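Local coordinates for 14-3-3 protein (PDB 3EFZ) that probably binds phosphoserine-containing partner proteins as a dimeric, all-helical 14-3-3 adaptor in cell signalling of Cryptosporidium parvum, at residues K94-S97 and I103-I106; K46-V51 and R141-K146. One frame throughout, in Å; residues are numbered along the deposited sequence.

Contact 1. Residues K94-S97 and I103-I106; sequences KEKS and IQVI
Lys96 runs over the flank of Ile103 and ends on the amide of Gln104, and the contact can be read outward along its chain. CB lies 3.7 Å from Ile103 CG2, and CG keeps the same methyl at 3.7 Å while also passing Ile103 CB. CD is already leaving the isoleucine, and CE comes 3.6 Å from Gln104 OE1. At the tip NZ donates a hydrogen bond to Gln104 OE1 at 3.1 Å; the C=O...N angle is 135° and the donor stands 39° out of the carbonyl plane, above the amide. With CG anti to the backbone N (chi1 -162°) and the chain extended beyond it, the lysine spans both Ile103 and Gln104. Gln104 bends at chi2, which brings its oxygen within range of NZ, while its NE2 bonds Asp108. The other branch of Ile103, CG1 with CD1, turns to Glu95, with CD1 4.0 Å from Glu95 CB. The Glu95 carboxylate leads away to a salt bridge with Lys91 and a hydrogen bond to Asn99 of the second subunit, whose Phe102 packs on both Glu95 and Ile103. The turn before helix 100-131 thus folds back against that helix near the subunit interface: methylene and methyl groups supply the inner layer, and one hydrogen bond crosses between the segments, beside a long, weak ion pair of Lys96 NZ with Glu107.

Contact 2. Residues K46-V51 and R141-K146; sequences KDVIKV and RAFCIK
Phe143 reaches from helix 138-158 into the side of helix 32-54, where Val51, Val48 and Asp47 receive its ring. Along residues 141-146, Arg141 and Ala142 come first and face helix 161-185. Phe143 follows; it points toward helix 32-54, and CG anti to the backbone N (chi1 177°) carries the ring over to Val51 and Val48. The evidence for a CH-pi contact is direct: Val51 CG1 lies 3.6 Å from the ring centroid of Phe143, only 14° off the ring normal. The other methyl of the valine, CG2, is 3.9 Å from Phe143 CE1, so both branches take part. At the far end of the ring, Phe143 CZ comes 3.7 Å from Val48 CA, near the ring plane, and 4.0 Å from Val48 CG2. Asp47 OD2 stands 4.2 Å from Phe143 CE1, an oblique approach. Beyond the phenylalanine, Cys144 turns to nearby loops, Ile145 to helix 161-185 and Lys146 to helix 193-207. The short helical axes approach to 11.4 Å at a crossing angle of -129°, a wide spacing that one aromatic side chain bridges. The contact joins two helices far apart in sequence within the all-helical 14-3-3 fold, with helix 63-81 beside Val48 and Leu194 of helix 193-207 packed on Phe143. No hydrogen bond joins the two segments; apolar and CH-pi packing around a single ring therefore carries the contact.

The two contacts lie on opposite sides of the chain's centre, the centre of contact 1 about 30 Å and that of contact 2 about 11 Å from it. Their own centres are 38 Å apart and their nearest atoms about 26 Å, so they do not touch. Helix 100-131, which carries residues 103-106, is followed in the chain by helix 138-158, which carries residues 141-146. Contact 1 meets the second subunit through Glu95 and Ile103; near contact 2 it is Lys46 and Ile49 that reach it. Contact 2 is nearer the predicted phosphoserine site, with the side chain of Val48 about 11 Å from that of Arg153, whereas contact 1 lies away from Arg79 and Arg153.

Contact 1. Residues K94-S97 and I103-I106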
loop_
_atom_site.group_PDB
_atom_site.type_symbol
_atom_site.label_atom_id
_atom_site.label_comp_id
_atom_site.label_asym_id
_atom_site.label_seq_id
_atom_site.Cartn_x
_atom_site.Cartn_y
_atom_site.Cartn_z
ATOM N N LYS B 94 9.110 25.444 10.131
ATOM C CA LYS B 94 8.781 26.853 10.386
ATOM C C LYS B 94 7.522 26.989 11.255
ATOM O O LYS B 94 7.445 27.836 12.140
ATOM C CB LYS B 94 8.534 27.510 9.029
ATOM C CG LYS B 94 8.698 29.002 8.907
ATOM C CD LYS B 94 8.566 29.414 7.417
ATOM C CE LYS B 94 9.715 28.868 6.529
ATOM N NZ LYS B 94 9.295 28.469 5.119
ATOM N N GLU B 95 6.533 26.146 10.969
ATOM C CA GLU B 95 5.236 26.164 11.626
ATOM C C GLU B 95 5.248 25.582 13.031
ATOM O O GLU B 95 4.262 25.712 13.752
ATOM C CB GLU B 95 4.220 25.381 10.782
ATOM C CG GLU B 95 3.840 26.052 9.478
ATOM C CD GLU B 95 3.060 27.343 9.673
ATOM O OE1 GLU B 95 2.686 27.667 10.822
ATOM O OE2 GLU B 95 2.823 28.038 8.668
ATOM N N LYS B 96 6.345 24.924 13.396
ATOM C CA LYS B 96 6.473 24.218 14.677
ATOM C C LYS B 96 6.544 25.141 15.886
ATOM O O LYS B 96 6.125 24.757 16.976
ATOM C CB LYS B 96 7.699 23.283 14.672
ATOM C CG LYS B 96 7.657 22.213 15.765
ATOM C CD LYS B 96 8.940 21.415 15.876
ATOM C CE LYS B 96 8.658 20.061 16.539
ATOM N NZ LYS B 96 9.824 19.554 17.314
ATOM N N SER B 97 7.095 26.338 15.706
ATOM C CA SER B 97 7.193 27.306 16.794
ATOM C C SER B 97 5.821 27.606 17.372
ATOM O O SER B 97 5.601 27.473 18.586
ATOM C CB SER B 97 7.844 28.610 16.329
ATOM O OG SER B 97 9.251 28.487 16.304
ATOM N N ILE B 103 2.910 19.626 14.506
ATOM C CA ILE B 103 4.114 19.383 13.712
ATOM C C ILE B 103 4.935 18.212 14.284
ATOM O O ILE B 103 5.551 17.451 13.533
ATOM C CB ILE B 103 4.951 20.661 13.553
ATOM C CG1 ILE B 103 4.150 21.740 12.807
ATOM C CG2 ILE B 103 6.281 20.362 12.810
ATOM C CD1 ILE B 103 3.885 21.418 11.335
ATOM N N GLN B 104 4.866 18.049 15.605
ATOM C CA GLN B 104 5.464 16.908 16.311
ATOM C C GLN B 104 4.812 15.584 15.932
ATOM O O GLN B 104 5.492 14.579 15.815
ATOM C CB GLN B 104 5.390 17.096 17.832
ATOM C CG GLN B 104 6.220 16.080 18.611
ATOM C CD GLN B 104 7.711 16.257 18.378
ATOM O OE1 GLN B 104 8.288 17.286 18.747
ATOM N NE2 GLN B 104 8.335 15.275 17.726
ATOM N N VAL B 105 3.496 15.583 15.745
ATOM C CA VAL B 105 2.788 14.369 15.329
ATOM C C VAL B 105 3.263 13.991 13.937
ATOM O O VAL B 105 3.526 12.827 13.668
ATOM C CB VAL B 105 1.250 14.552 15.407
ATOM C CG1 VAL B 105 0.519 13.377 14.749
ATOM C CG2 VAL B 105 0.824 14.730 16.853
ATOM N N ILE B 106 3.407 15.000 13.076
ATOM C CA ILE B 106 3.906 14.847 11.713
ATOM C C ILE B 106 5.339 14.292 11.693
ATOM O O ILE B 106 5.629 13.349 10.948
ATOM C CB ILE B 106 3.778 16.173 10.909
ATOM C CG1 ILE B 106 2.298 16.507 10.671
ATOM C CG2 ILE B 106 4.522 16.097 9.570
ATOM C CD1 ILE B 106 1.592 15.555 9.650
#

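Contact 2. Residues K46-V51 and R141-K146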
loop_
_atom_site.group_PDB
_atom_site.type_symbol
_atom_site.label_atom_id
_atom_site.label_comp_id
_atom_site.label_asym_id
_atom_site.label_seq_id
_atom_site.Cartn_x
_atom_site.Cartn_y
_atom_site.Cartn_z
ATOM N N LYS B 46 0.761 -4.353 -9.459
ATOM C CA LYS B 46 0.397 -5.608 -10.081
ATOM C C LYS B 46 1.599 -6.274 -10.736
ATOM O O LYS B 46 1.871 -7.437 -10.465
ATOM C CB LYS B 46 -0.729 -5.442 -11.095
ATOM C CG LYS B 46 -1.187 -6.789 -11.663
ATOM C CD LYS B 46 -2.233 -6.609 -12.756
ATOM C CE LYS B 46 -2.701 -7.944 -13.274
ATOM N NZ LYS B 46 -3.865 -7.756 -14.156
ATOM N N ASP B 47 2.320 -5.527 -11.568
ATOM C CA ASP B 47 3.444 -6.088 -12.288
ATOM C C ASP B 47 4.577 -6.615 -11.403
ATOM O O ASP B 47 5.198 -7.632 -11.737
ATOM C CB ASP B 47 3.987 -5.108 -13.333
ATOM C CG ASP B 47 4.832 -5.814 -14.391
ATOM O OD1 ASP B 47 4.295 -6.714 -15.089
ATOM O OD2 ASP B 47 6.040 -5.498 -14.508
ATOM N N VAL B 48 4.875 -5.906 -10.306
ATOM C CA VAL B 48 5.848 -6.374 -9.327
ATOM C C VAL B 48 5.450 -7.774 -8.819
ATOM O O VAL B 48 6.247 -8.718 -8.880
ATOM C CB VAL B 48 6.037 -5.385 -8.144
ATOM C CG1 VAL B 48 6.762 -6.065 -6.965
ATOM C CG2 VAL B 48 6.836 -4.190 -8.595
ATOM N N ILE B 49 4.214 -7.907 -8.353
ATOM C CA ILE B 49 3.756 -9.184 -7.799
ATOM C C ILE B 49 3.685 -10.296 -8.850
ATOM O O ILE B 49 4.128 -11.393 -8.585
ATOM C CB ILE B 49 2.457 -9.033 -7.003
ATOM C CG1 ILE B 49 2.792 -8.371 -5.660
ATOM C CG2 ILE B 49 1.820 -10.397 -6.728
ATOM C CD1 ILE B 49 1.695 -7.667 -5.097
ATOM N N LYS B 50 3.185 -9.987 -10.048
ATOM C CA LYS B 50 3.152 -10.952 -11.147
ATOM C C LYS B 50 4.543 -11.519 -11.432
ATOM O O LYS B 50 4.731 -12.733 -11.424
ATOM C CB LYS B 50 2.590 -10.316 -12.424
ATOM C CG LYS B 50 1.104 -10.372 -12.539
ATOM C CD LYS B 50 0.603 -9.836 -13.881
ATOM C CE LYS B 50 0.397 -10.952 -14.915
ATOM N NZ LYS B 50 -0.575 -11.999 -14.446
ATOM N N VAL B 51 5.508 -10.633 -11.676
ATOM C CA VAL B 51 6.884 -11.028 -11.955
ATOM C C VAL B 51 7.490 -11.869 -10.821
ATOM O O VAL B 51 7.991 -12.970 -11.062
ATOM C CB VAL B 51 7.805 -9.805 -12.323
ATOM C CG1 VAL B 51 9.242 -10.254 -12.561
ATOM C CG2 VAL B 51 7.298 -9.105 -13.569
ATOM N N ARG B 141 15.702 -12.018 -13.300
ATOM C CA ARG B 141 16.844 -11.747 -12.414
ATOM C C ARG B 141 17.209 -10.281 -12.457
ATOM O O ARG B 141 17.468 -9.685 -11.424
ATOM C CB ARG B 141 18.057 -12.606 -12.770
ATOM C CG ARG B 141 17.933 -14.034 -12.323
ATOM C CD ARG B 141 19.245 -14.776 -12.556
ATOM N NE ARG B 141 19.110 -16.207 -12.344
ATOM C CZ ARG B 141 20.113 -17.082 -12.407
ATOM N NH1 ARG B 141 21.366 -16.670 -12.655
ATOM N NH2 ARG B 141 19.863 -18.362 -12.207
ATOM N N ALA B 142 17.234 -9.702 -13.656
ATOM C CA ALA B 142 17.503 -8.276 -13.813
ATOM C C ALA B 142 16.402 -7.467 -13.116
ATOM O O ALA B 142 16.686 -6.474 -12.463
ATOM C CB ALA B 142 17.624 -7.899 -15.307
ATOM N N PHE B 143 15.158 -7.925 -13.241
ATOM C CA PHE B 143 14.028 -7.298 -12.576
ATOM C C PHE B 143 14.248 -7.171 -11.055
ATOM O O PHE B 143 14.046 -6.102 -10.489
ATOM C CB PHE B 143 12.732 -8.061 -12.897
ATOM C CG PHE B 143 11.511 -7.520 -12.189
ATOM C CD1 PHE B 143 10.639 -6.662 -12.841
ATOM C CD2 PHE B 143 11.239 -7.866 -10.866
ATOM C CE1 PHE B 143 9.488 -6.161 -12.189
ATOM C CE2 PHE B 143 10.104 -7.365 -10.213
ATOM C CZ PHE B 143 9.235 -6.515 -10.879
ATOM N N CYS B 144 14.631 -8.271 -10.402
ATOM C CA CYS B 144 14.916 -8.278 -8.964
ATOM C C CYS B 144 16.089 -7.367 -8.545
ATOM O O CYS B 144 16.054 -6.741 -7.484
ATOM C CB CYS B 144 15.185 -9.706 -8.493
ATOM S SG CYS B 144 13.809 -10.833 -8.706
ATOM N N ILE B 145 17.122 -7.291 -9.383
ATOM C CA ILE B 145 18.311 -6.488 -9.092
ATOM C C ILE B 145 18.012 -4.978 -9.249
ATOM O O ILE B 145 18.472 -4.159 -8.439
ATOM C CB ILE B 145 19.510 -6.981 -9.946
ATOM C CG1 ILE B 145 19.891 -8.409 -9.524
ATOM C CG2 ILE B 145 20.730 -6.022 -9.865
ATOM C CD1 ILE B 145 20.765 -9.160 -10.543
ATOM N N LYS B 146 17.228 -4.614 -10.266
ATOM C CA LYS B 146 16.737 -3.241 -10.379
ATOM C C LYS B 146 15.933 -2.844 -9.123
ATOM O O LYS B 146 16.098 -1.738 -8.587
ATOM C CB LYS B 146 15.865 -3.046 -11.631
ATOM C CG LYS B 146 14.976 -1.831 -11.495
ATOM C CD LYS B 146 13.911 -1.695 -12.535
ATOM C CE LYS B 146 13.013 -0.523 -12.186
ATOM N NZ LYS B 146 11.979 -0.873 -11.194
#